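Local coordinates for succinoglycan biosynthesis protein (Bacillus cereus ATCC 14579, PDB 3B55) that binds calcium and belongs to the erythromycin esterase-like family, its enzymatic role being unestablished although it is named a succinoglycan biosynthesis protein, at residues E82-A87 with G346-K351. The protein carries 1 engineered substitution. Numbering follows the deposited sequence.
Sequences EATHGA and GQYNVK. With CA (calcium ion), chain B.
Gly86, Tyr348 and Asn349 bring the metal-binding loop that follows strand 77-82 against strand 346-351, one arm of a two-stranded antiparallel sheet completed by strand 357-362. The carbonyl oxygen of Gly86 accepts a nearly straight hydrogen bond from the backbone N of Asn349 (N to O 2.8 Å, 171° at the hydrogen), on a lone pair in the carbonyl plane. Alongside it, Gly86 CA makes a C-H...O contact with Asn349 O at 3.6 Å, so the O and CA of Gly86 meet the N-H and C=O of Asn349 respectively. Gly86 has no side chain, which lets its CA come close to Asn349 O. Tyr348 sets its CB 3.3 Å from Gly86 O and 4.4 Å from Ala87 CB, at the N-cap of helix 88-104. Its CG lies between the backbone N and the carbonyl carbon (chi1 52°), and the ring leads off past Thr84, whose OG1 lies oblique to the ring, 4.1 Å from CD2, to meet Phe405 edge-to-face. Asn349 rests its CB near Gly86, while its ND2 is hydrogen-bonded to the hydroxyl of Ser439, a residue whose backbone also pairs with that of Gly86. Within the loop, Thr84 OG1 is anti to its own N (chi1 170°) and accepts from Gly86 N in an ST turn spanning His85. That imidazole gives NE2 to calcium at 2.4 Å, with Glu113 as a second ligand; in its plane, ND1 donates to the anti lone pair of Glu82 OE2 in a bent bond, 2.4 Å from ND1 to OE2, and the other carboxylate oxygen pairs with Lys94. The carboxylate probably keeps ND1 protonated and NE2 available to the metal, while the buried main-chain bond and ST turn probably help hold the backbone on which His85 is carried.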
loop_
_atom_site.group_PDB
_atom_site.type_symbol
_atom_site.label_atom_id
_atom_site.label_comp_id
_atom_site.label_asym_id
_atom_site.label_seq_id
_atom_site.Cartn_x
_atom_site.Cartn_y
_atom_site.Cartn_z
ATOM N N GLU A 82 0.625 3.792 6.825
ATOM C CA GLU A 82 0.437 5.190 7.209
ATOM C C GLU A 82 -0.835 5.275 8.032
ATOM O O GLU A 82 -1.882 4.797 7.609
ATOM C CB GLU A 82 0.369 6.105 5.971
ATOM C CG GLU A 82 -0.361 5.523 4.772
ATOM C CD GLU A 82 0.029 6.230 3.475
ATOM O OE1 GLU A 82 1.245 6.302 3.174
ATOM O OE2 GLU A 82 -0.867 6.715 2.753
ATOM N N ALA A 83 -0.732 5.853 9.225
ATOM C CA ALA A 83 -1.888 5.969 10.106
ATOM C C ALA A 83 -3.051 6.633 9.389
ATOM O O ALA A 83 -4.204 6.356 9.687
ATOM C CB ALA A 83 -1.521 6.755 11.370
ATOM N N THR A 84 -2.731 7.499 8.439
ATOM C CA THR A 84 -3.729 8.221 7.658
ATOM C C THR A 84 -3.132 8.661 6.328
ATOM O O THR A 84 -1.914 8.808 6.211
ATOM C CB THR A 84 -4.203 9.494 8.377
ATOM O OG1 THR A 84 -4.999 10.270 7.478
ATOM C CG2 THR A 84 -3.003 10.345 8.824
ATOM N N HIS A 85 -3.988 8.888 5.336
ATOM C CA HIS A 85 -3.521 9.335 4.029
ATOM C C HIS A 85 -3.423 10.850 3.925
ATOM O O HIS A 85 -3.131 11.373 2.851
ATOM C CB HIS A 85 -4.453 8.864 2.921
ATOM C CG HIS A 85 -4.396 7.398 2.676
ATOM N ND1 HIS A 85 -3.227 6.675 2.775
ATOM C CD2 HIS A 85 -5.345 6.524 2.274
ATOM C CE1 HIS A 85 -3.456 5.422 2.439
ATOM N NE2 HIS A 85 -4.733 5.305 2.130
ATOM N N GLY A 86 -3.657 11.562 5.021
ATOM C CA GLY A 86 -3.601 13.012 4.943
ATOM C C GLY A 86 -2.667 13.756 5.880
ATOM O O GLY A 86 -2.962 14.888 6.257
ATOM N N ALA A 87 -1.545 13.150 6.255
ATOM C CA ALA A 87 -0.599 13.824 7.141
ATOM C C ALA A 87 0.783 13.951 6.501
ATOM O O ALA A 87 1.321 12.989 5.942
ATOM C CB ALA A 87 -0.495 13.089 8.473
ATOM N N GLY A 346 -2.550 16.859 16.500
ATOM C CA GLY A 346 -2.359 17.522 15.223
ATOM C C GLY A 346 -3.566 17.523 14.305
ATOM O O GLY A 346 -4.665 17.133 14.698
ATOM N N GLN A 347 -3.344 17.965 13.069
ATOM C CA GLN A 347 -4.394 18.026 12.066
ATOM C C GLN A 347 -3.973 17.282 10.808
ATOM O O GLN A 347 -2.783 17.135 10.530
ATOM C CB GLN A 347 -4.719 19.481 11.732
ATOM C CG GLN A 347 -5.077 20.303 12.957
ATOM C CD GLN A 347 -5.443 21.728 12.619
ATOM O OE1 GLN A 347 -6.547 22.005 12.146
ATOM N NE2 GLN A 347 -4.507 22.645 12.846
ATOM N N TYR A 348 -4.956 16.821 10.047
ATOM C CA TYR A 348 -4.684 16.072 8.833
ATOM C C TYR A 348 -5.776 16.304 7.803
ATOM O O TYR A 348 -6.856 16.799 8.135
ATOM C CB TYR A 348 -4.613 14.579 9.151
ATOM C CG TYR A 348 -5.814 14.064 9.925
ATOM C CD1 TYR A 348 -5.894 14.214 11.312
ATOM C CD2 TYR A 348 -6.886 13.454 9.269
ATOM C CE1 TYR A 348 -7.009 13.770 12.026
ATOM C CE2 TYR A 348 -8.002 13.006 9.975
ATOM C CZ TYR A 348 -8.056 13.172 11.348
ATOM O OH TYR A 348 -9.162 12.765 12.043
ATOM N N ASN A 349 -5.485 15.952 6.552
ATOM C CA ASN A 349 -6.460 16.096 5.484
ATOM C C ASN A 349 -7.413 14.906 5.520
ATOM O O ASN A 349 -7.002 13.761 5.755
ATOM C CB ASN A 349 -5.789 16.135 4.108
ATOM C CG ASN A 349 -5.104 17.456 3.827
ATOM O OD1 ASN A 349 -5.669 18.523 4.057
ATOM N ND2 ASN A 349 -3.883 17.389 3.313
ATOM N N VAL A 350 -8.687 15.188 5.290
ATOM C CA VAL A 350 -9.714 14.160 5.271
ATOM C C VAL A 350 -10.901 14.750 4.523
ATOM O O VAL A 350 -11.028 15.971 4.438
ATOM C CB VAL A 350 -10.150 13.780 6.704
ATOM C CG1 VAL A 350 -10.823 14.975 7.392
ATOM C CG2 VAL A 350 -11.089 12.593 6.660
ATOM N N LYS A 351 -11.749 13.897 3.956
ATOM C CA LYS A 351 -12.929 14.381 3.248
ATOM C C LYS A 351 -13.981 14.790 4.281
ATOM O O LYS A 351 -14.288 14.025 5.194
ATOM C CB LYS A 351 -13.487 13.297 2.325
ATOM C CG LYS A 351 -12.636 13.064 1.079
ATOM C CD LYS A 351 -13.290 12.061 0.144
ATOM C CE LYS A 351 -12.496 11.901 -1.143
ATOM N NZ LYS A 351 -12.960 10.732 -1.950
HETATM CA CA CA B . -6.294 3.697 1.327
#